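Long-range contacts in Per a 4 allergen (PDB 3EBW), which is a cockroach allergen of the lipocalin family that probably binds small molecules in its beta barrel: residues 26-31 / 119-124; 105-110 / 136-141; 22-27 / 38-43. One frame throughout, in Å; residues are numbered along the deposited sequence.

Contact 1: 26-31 / 119-124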
# COMPACT_ATOMS: atom_id res chain seq x y z
N PHE A 26 5.01 11.07 2.79
CA PHE A 26 4.77 9.65 2.98
C PHE A 26 3.28 9.52 3.16
O PHE A 26 2.62 10.48 3.53
CB PHE A 26 5.47 9.13 4.22
CG PHE A 26 6.94 9.33 4.20
CD1 PHE A 26 7.48 10.58 4.39
CD2 PHE A 26 7.79 8.26 3.98
CE1 PHE A 26 8.85 10.77 4.36
CE2 PHE A 26 9.16 8.44 3.95
CZ PHE A 26 9.70 9.69 4.14
N ARG A 27 2.74 8.33 2.88
CA ARG A 27 1.31 8.12 3.02
C ARG A 27 1.03 6.64 3.16
O ARG A 27 1.82 5.80 2.72
CB ARG A 27 0.57 8.61 1.78
CG ARG A 27 0.84 7.74 0.55
CD ARG A 27 -0.13 7.96 -0.59
NE ARG A 27 0.41 8.86 -1.61
CZ ARG A 27 0.48 8.57 -2.91
NH1 ARG A 27 0.05 7.41 -3.37
NH2 ARG A 27 0.99 9.46 -3.75
N THR A 28 -0.09 6.31 3.79
CA THR A 28 -0.50 4.93 3.92
C THR A 28 -0.90 4.59 2.50
O THR A 28 -1.69 5.31 1.89
CB THR A 28 -1.74 4.79 4.82
OG1 THR A 28 -1.35 4.87 6.19
CG2 THR A 28 -2.47 3.47 4.56
N PRO A 29 -0.36 3.50 1.94
CA PRO A 29 -0.66 3.04 0.57
C PRO A 29 -2.15 2.80 0.45
O PRO A 29 -2.75 2.27 1.37
CB PRO A 29 0.10 1.72 0.48
CG PRO A 29 1.22 1.89 1.43
CD PRO A 29 0.58 2.58 2.60
N ASN A 30 -2.76 3.18 -0.66
CA ASN A 30 -4.21 2.98 -0.82
C ASN A 30 -4.58 3.17 -2.29
O ASN A 30 -3.85 3.83 -3.02
CB ASN A 30 -5.00 4.01 -0.00
CG ASN A 30 -4.83 5.44 -0.53
OD1 ASN A 30 -3.90 6.15 -0.15
ND2 ASN A 30 -5.70 5.83 -1.43
N SER A 31 -5.71 2.61 -2.70
CA SER A 31 -6.16 2.69 -4.08
C SER A 31 -6.32 4.13 -4.56
O SER A 31 -5.41 4.68 -5.17
CB SER A 31 -7.47 1.93 -4.25
OG SER A 31 -8.41 2.35 -3.28
N HIS A 119 -7.88 3.00 8.17
CA HIS A 119 -7.32 4.30 8.50
C HIS A 119 -6.20 4.67 7.54
O HIS A 119 -5.49 3.80 7.03
CB HIS A 119 -6.78 4.31 9.93
CG HIS A 119 -7.85 4.20 10.96
ND1 HIS A 119 -7.63 4.49 12.29
CD2 HIS A 119 -9.16 3.84 10.86
CE1 HIS A 119 -8.76 4.33 12.96
NE2 HIS A 119 -9.70 3.94 12.12
N LEU A 120 -6.03 5.96 7.28
CA LEU A 120 -4.98 6.41 6.37
C LEU A 120 -4.15 7.50 7.04
O LEU A 120 -4.70 8.46 7.56
CB LEU A 120 -5.59 6.98 5.07
CG LEU A 120 -6.42 6.16 4.08
CD1 LEU A 120 -5.63 4.99 3.54
CD2 LEU A 120 -7.65 5.63 4.74
N TYR A 121 -2.83 7.36 7.04
CA TYR A 121 -1.98 8.41 7.62
C TYR A 121 -1.25 9.14 6.51
O TYR A 121 -0.84 8.53 5.54
CB TYR A 121 -0.96 7.85 8.62
CG TYR A 121 -1.59 7.31 9.88
CD1 TYR A 121 -1.40 7.94 11.10
CD2 TYR A 121 -2.41 6.19 9.83
CE1 TYR A 121 -1.99 7.47 12.25
CE2 TYR A 121 -3.01 5.71 10.96
CZ TYR A 121 -2.80 6.35 12.18
OH TYR A 121 -3.35 5.85 13.33
N TRP A 122 -1.12 10.46 6.65
CA TRP A 122 -0.44 11.29 5.66
C TRP A 122 0.62 12.10 6.40
O TRP A 122 0.32 12.86 7.31
CB TRP A 122 -1.45 12.19 4.95
CG TRP A 122 -2.44 11.45 4.06
CD1 TRP A 122 -2.18 10.90 2.84
CD2 TRP A 122 -3.83 11.17 4.32
NE1 TRP A 122 -3.32 10.31 2.31
CE2 TRP A 122 -4.34 10.46 3.21
CE3 TRP A 122 -4.69 11.45 5.39
CZ2 TRP A 122 -5.66 10.03 3.12
CZ3 TRP A 122 -6.02 11.02 5.29
CH2 TRP A 122 -6.48 10.31 4.17
N ILE A 123 1.88 11.91 6.04
CA ILE A 123 2.97 12.63 6.70
C ILE A 123 3.29 13.77 5.76
O ILE A 123 3.48 13.55 4.57
CB ILE A 123 4.21 11.69 6.93
CG1 ILE A 123 3.91 10.66 8.04
CG2 ILE A 123 5.40 12.49 7.38
CD1 ILE A 123 2.74 9.75 7.76
N ALA A 124 3.31 15.00 6.27
CA ALA A 124 3.54 16.18 5.42
C ALA A 124 4.62 17.17 5.87
O ALA A 124 5.07 17.16 7.01
CB ALA A 124 2.21 16.91 5.23

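Contact 2: 105-110 / 136-141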
# COMPACT_ATOMS: atom_id res chain seq x y z
N TYR A 105 6.98 19.34 9.93
CA TYR A 105 6.34 18.04 9.78
C TYR A 105 4.86 18.19 10.13
O TYR A 105 4.48 19.12 10.83
CB TYR A 105 6.98 17.01 10.70
CG TYR A 105 6.57 17.13 12.14
CD1 TYR A 105 7.08 18.14 12.95
CD2 TYR A 105 5.68 16.22 12.70
CE1 TYR A 105 6.71 18.24 14.29
CE2 TYR A 105 5.30 16.31 14.03
CZ TYR A 105 5.82 17.32 14.83
OH TYR A 105 5.44 17.41 16.15
N SER A 106 4.02 17.29 9.64
CA SER A 106 2.60 17.37 9.88
C SER A 106 1.92 16.05 9.67
O SER A 106 1.62 15.71 8.54
CB SER A 106 1.96 18.37 8.91
OG SER A 106 0.62 18.01 8.64
N ILE A 107 1.65 15.29 10.73
CA ILE A 107 0.98 14.02 10.49
C ILE A 107 -0.54 14.09 10.75
O ILE A 107 -1.00 14.25 11.86
CB ILE A 107 1.74 12.79 11.23
CG1 ILE A 107 0.81 12.03 12.13
CG2 ILE A 107 3.00 13.26 11.99
CD1 ILE A 107 -0.16 11.19 11.40
N VAL A 108 -1.31 14.02 9.65
CA VAL A 108 -2.77 14.07 9.62
C VAL A 108 -3.29 12.68 9.31
O VAL A 108 -2.55 11.87 8.77
CB VAL A 108 -3.26 15.01 8.50
CG1 VAL A 108 -4.69 14.68 8.09
CG2 VAL A 108 -3.23 16.43 8.96
N ALA A 109 -4.55 12.39 9.63
CA ALA A 109 -5.10 11.06 9.37
C ALA A 109 -6.63 11.04 9.31
O ALA A 109 -7.29 11.75 10.05
CB ALA A 109 -4.61 10.08 10.43
N GLY A 110 -7.17 10.20 8.44
CA GLY A 110 -8.61 10.10 8.30
C GLY A 110 -8.95 8.74 7.74
O GLY A 110 -8.18 7.79 7.88
N ALA A 136 13.07 11.52 12.82
CA ALA A 136 13.16 10.98 14.17
C ALA A 136 11.86 11.27 14.91
O ALA A 136 11.19 10.37 15.43
CB ALA A 136 14.33 11.62 14.90
N LYS A 137 11.52 12.56 14.94
CA LYS A 137 10.32 13.04 15.62
C LYS A 137 9.04 12.43 15.05
O LYS A 137 8.16 11.98 15.80
CB LYS A 137 10.26 14.57 15.53
CG LYS A 137 9.12 15.19 16.29
CD LYS A 137 9.16 14.78 17.75
CE LYS A 137 8.07 15.49 18.51
NZ LYS A 137 8.12 16.93 18.17
N VAL A 138 8.94 12.42 13.71
CA VAL A 138 7.75 11.89 13.05
C VAL A 138 7.48 10.46 13.48
O VAL A 138 6.33 10.05 13.57
CB VAL A 138 7.89 11.94 11.50
CG1 VAL A 138 6.61 11.45 10.84
CG2 VAL A 138 8.14 13.35 11.07
N ASN A 139 8.55 9.70 13.74
CA ASN A 139 8.41 8.31 14.17
C ASN A 139 8.19 8.24 15.66
O ASN A 139 7.60 7.30 16.18
CB ASN A 139 9.63 7.50 13.79
CG ASN A 139 9.68 7.22 12.32
OD1 ASN A 139 9.87 8.12 11.51
ND2 ASN A 139 9.48 5.96 11.96
N GLU A 140 8.70 9.26 16.34
CA GLU A 140 8.54 9.37 17.77
C GLU A 140 7.02 9.50 17.97
O GLU A 140 6.44 8.86 18.86
CB GLU A 140 9.26 10.61 18.26
CG GLU A 140 9.37 10.75 19.75
CD GLU A 140 9.94 12.10 20.13
OE1 GLU A 140 11.09 12.40 19.73
OE2 GLU A 140 9.23 12.86 20.82
N VAL A 141 6.40 10.31 17.12
CA VAL A 141 4.96 10.55 17.16
C VAL A 141 4.14 9.38 16.61
O VAL A 141 3.14 8.97 17.22
CB VAL A 141 4.56 11.83 16.37
CG1 VAL A 141 3.06 12.08 16.52
CG2 VAL A 141 5.34 13.04 16.85

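Contact 3: 22-27 / 38-43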
# COMPACT_ATOMS: atom_id res chain seq x y z
N TRP A 22 1.82 22.35 2.21
CA TRP A 22 2.34 21.13 2.79
C TRP A 22 2.52 20.04 1.73
O TRP A 22 1.57 19.64 1.07
CB TRP A 22 1.40 20.63 3.88
CG TRP A 22 1.32 21.50 5.07
CD1 TRP A 22 0.42 22.51 5.30
CD2 TRP A 22 2.18 21.47 6.22
NE1 TRP A 22 0.68 23.11 6.51
CE2 TRP A 22 1.75 22.49 7.10
CE3 TRP A 22 3.28 20.67 6.60
CZ2 TRP A 22 2.37 22.74 8.31
CZ3 TRP A 22 3.90 20.93 7.82
CH2 TRP A 22 3.44 21.96 8.66
N TYR A 23 3.75 19.58 1.56
CA TYR A 23 4.02 18.51 0.61
C TYR A 23 3.79 17.15 1.28
O TYR A 23 4.21 16.92 2.42
CB TYR A 23 5.46 18.60 0.07
CG TYR A 23 5.74 19.86 -0.72
CD1 TYR A 23 5.06 20.14 -1.89
CD2 TYR A 23 6.66 20.79 -0.25
CE1 TYR A 23 5.29 21.33 -2.57
CE2 TYR A 23 6.89 21.98 -0.93
CZ TYR A 23 6.21 22.25 -2.07
OH TYR A 23 6.43 23.44 -2.70
N GLU A 24 3.12 16.26 0.57
CA GLU A 24 2.86 14.93 1.12
C GLU A 24 4.10 14.07 0.88
O GLU A 24 4.37 13.67 -0.24
CB GLU A 24 1.63 14.32 0.44
CG GLU A 24 1.28 12.94 0.90
CD GLU A 24 -0.15 12.56 0.56
OE1 GLU A 24 -0.49 11.36 0.60
OE2 GLU A 24 -0.95 13.48 0.24
N LEU A 25 4.86 13.79 1.93
CA LEU A 25 6.08 13.01 1.77
C LEU A 25 5.95 11.51 1.95
O LEU A 25 6.71 10.75 1.36
CB LEU A 25 7.16 13.56 2.68
CG LEU A 25 7.40 15.05 2.42
CD1 LEU A 25 8.67 15.50 3.18
CD2 LEU A 25 7.50 15.31 0.92
N PHE A 26 5.01 11.07 2.79
CA PHE A 26 4.77 9.65 2.98
C PHE A 26 3.28 9.52 3.16
O PHE A 26 2.62 10.48 3.53
CB PHE A 26 5.47 9.13 4.22
CG PHE A 26 6.94 9.33 4.20
CD1 PHE A 26 7.48 10.58 4.39
CD2 PHE A 26 7.79 8.26 3.98
CE1 PHE A 26 8.85 10.77 4.36
CE2 PHE A 26 9.16 8.44 3.95
CZ PHE A 26 9.70 9.69 4.14
N ARG A 27 2.74 8.33 2.88
CA ARG A 27 1.31 8.12 3.02
C ARG A 27 1.03 6.64 3.16
O ARG A 27 1.82 5.80 2.72
CB ARG A 27 0.57 8.61 1.78
CG ARG A 27 0.84 7.74 0.55
CD ARG A 27 -0.13 7.96 -0.59
NE ARG A 27 0.41 8.86 -1.61
CZ ARG A 27 0.48 8.57 -2.91
NH1 ARG A 27 0.05 7.41 -3.37
NH2 ARG A 27 0.99 9.46 -3.75
N ASN A 38 4.39 11.93 -8.49
CA ASN A 38 5.49 12.86 -8.70
C ASN A 38 5.28 14.27 -8.19
O ASN A 38 6.17 15.11 -8.29
CB ASN A 38 5.86 12.85 -10.17
CG ASN A 38 6.36 11.49 -10.63
OD1 ASN A 38 6.16 11.10 -11.77
ND2 ASN A 38 7.01 10.77 -9.73
N CYS A 39 4.10 14.52 -7.64
CA CYS A 39 3.74 15.81 -7.07
C CYS A 39 2.41 15.71 -6.35
O CYS A 39 1.37 15.37 -6.94
CB CYS A 39 3.67 16.91 -8.15
SG CYS A 39 3.28 18.56 -7.47
N GLU A 40 2.45 15.99 -5.05
CA GLU A 40 1.25 15.95 -4.23
C GLU A 40 1.39 16.84 -2.99
O GLU A 40 2.11 16.52 -2.04
CB GLU A 40 0.96 14.52 -3.81
CG GLU A 40 -0.49 14.27 -3.53
CD GLU A 40 -0.67 13.02 -2.74
OE1 GLU A 40 0.35 12.62 -2.16
OE2 GLU A 40 -1.78 12.47 -2.68
N TYR A 41 0.67 17.96 -2.99
CA TYR A 41 0.70 18.88 -1.88
C TYR A 41 -0.66 19.53 -1.67
O TYR A 41 -1.48 19.58 -2.57
CB TYR A 41 1.77 19.95 -2.13
CG TYR A 41 1.45 20.87 -3.28
CD1 TYR A 41 2.33 21.03 -4.34
CD2 TYR A 41 0.26 21.59 -3.30
CE1 TYR A 41 2.02 21.88 -5.39
CE2 TYR A 41 -0.06 22.42 -4.34
CZ TYR A 41 0.82 22.56 -5.38
OH TYR A 41 0.47 23.39 -6.40
N ASP A 42 -0.91 20.00 -0.46
CA ASP A 42 -2.15 20.71 -0.15
C ASP A 42 -1.72 22.14 0.23
O ASP A 42 -0.70 22.32 0.91
CB ASP A 42 -2.89 20.03 1.01
CG ASP A 42 -3.60 18.75 0.59
OD1 ASP A 42 -4.79 18.80 0.24
OD2 ASP A 42 -2.95 17.69 0.59
N LYS A 43 -2.46 23.13 -0.23
CA LYS A 43 -2.14 24.53 0.09
C LYS A 43 -3.28 25.14 0.87
O LYS A 43 -4.44 25.07 0.43
CB LYS A 43 -1.91 25.37 -1.16
CG LYS A 43 -1.86 26.85 -0.86
CD LYS A 43 -0.68 27.55 -1.54
CE LYS A 43 -0.92 27.78 -3.03
NZ LYS A 43 0.33 28.25 -3.72

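Contact 1: 26-31 / 119-124
Backbone hydrogen bonds pair the end of the strand in 26-31 with the strand 119-124 in antiparallel register. Ile123 N gives its hydrogen to Phe26 O at 3.0 Å, from well above the carbonyl plane. The return bond, Phe26 N to Ile123 O, is weak at 3.4 Å. Ile123 O is a shared acceptor, since the amide of Leu25 also reaches it: Leu25 and Phe26 both sit opposite Ile123, which makes a classic beta bulge. Beyond the last strand residue the pairing continues through Thr28. Its N donates to Tyr121 O at 2.9 Å, nearly along the C=O axis, and that oxygen also receives a CH...O contact from Arg27 CA at 3.3 Å. Tyr121 N in turn finds Thr28 OG1 at 3.0 Å and 169°, so a side-chain hydroxyl stands in for a main-chain carbonyl. The chi1 of -79° sets OG1 anti to the carbonyl carbon, at the edge of the Tyr121 ring. In the lipocalin barrel this pairing of the first strand with the last long one closes the cylinder. Phe26 and Ile123 meet on the face that also carries the helix 132-142, while Arg27 and Trp122 lie on the other, where a polyether molecule, probably from the crystallisation liquor, lies beside the indole. There Arg27 CB rests 3.7 Å from Trp122 CD1, but its guanidinium leads off to a hydrogen bond with Phe36 O and a salt bridge with Glu153. Trp122 NE1 has a weak hydrogen bond to Glu33. Leu120 turns its CD1 back to Thr28, 3.7 Å from CG2, and the same methyl lies 3.7 Å from Asn30 CB. Gly50 of the second subunit packs on Thr28.

Contact 2: 105-110 / 136-141
With chi1 at 77°, Tyr105 places CG in the crowded position between its backbone N and carbonyl carbon, and the ring is carried toward segment 136-141 of the helix 132-142. Lys137 meets it with CG anti to its backbone N, placing CG over one face of the tyrosine ring, 4.2 Å from Tyr105 CZ. Bends at chi2 (56°) and chi4 (-49°) then bring Lys137 NZ round to within 3.4 Å of Tyr105 OH, a weak hydrogen bond with NZ, presumably as ammonium, the donor. Val138 splits its methyls between two partners. CG2, anti to the carbonyl carbon, lies alongside Tyr105 CB at 3.9 Å, whereas CG1, anti to N, approaches Ile107 CG2 at 4.2 Å. About one turn on, Val141 CG2 comes within 4.3 Å of Tyr105 CE2. The helix thus lies against the outer wall of the barrel, as the helix following the last long strand does in lipocalins; Ile123 and Leu149 also touch Val138. Just before the strand starts, Tyr105 O accepts a hydrogen bond from Thr100. The apolar contacts, 3.9 to 4.3 Å, outnumber the one weak polar pair, so the contact probably depends chiefly on hydrophobic burial.

Contact 3: 22-27 / 38-43
Trp22, of the lipocalin Gly-X-Trp signature, takes part in the antiparallel pairing of strands 20-27 and 40-46; the axes of 22-27 and 40-43 approach to 4.6 Å at 147°. Trp22 N donates to Asp42 O at 2.8 Å, nearly along the C=O axis, and Asp42 N returns to Trp22 O at 2.9 Å, in the carbonyl plane. Glu24 N continues the pairing to Glu40 O at 2.8 Å, though the place of Glu40 O is less certain. On one face Tyr23 and Tyr41 run side by side, centroids 5.7 Å apart and planes at 74°. The opposite face gathers charge. Glu24 and Glu40 extend fully, bringing like charges close, 2.9 Å between Glu24 OE2 and Glu40 OE1 in uncertain positions, with carboxylate planes 27° apart. Arg27, hydrogen-bonded to Phe36 O, would partly offset them through long, weak salt bridges whose acceptor oxygens are uncertainly placed: NH2 to Glu40 OE1 at 3.6 Å, NE to Glu24 OE1 at 3.5 Å. Next to Glu40 in the chain, Cys39 is disulfide-bonded to Cys160. The Trp22 indole stacks on Tyr18, its NE1 hydrogen-bonded to Tyr18 O, a placement characteristic of the tryptophan at the closed end of a lipocalin barrel.

Overall arrangement
Along the chain, strand 20-27 comes first and takes part in two of the contacts. Contact 3 closes a short connection to strand 40-46, with ten residues between its segments. Contact 1 leaves from the same strand, sharing Phe26 and Arg27, but spans 87 residues to strand 119-125 and so brings the first and last long strands of the barrel side by side. Contact 2 opens within that long span, on strand 106-112, and ends beyond it on helix 132-142, so contacts 1 and 2 cross, while contact 3 closes before contact 2 opens. Strand 119-125 lies between strands 20-27 and 106-112, bonded to both, and joins the barrel seam to the wall on which the helix rests.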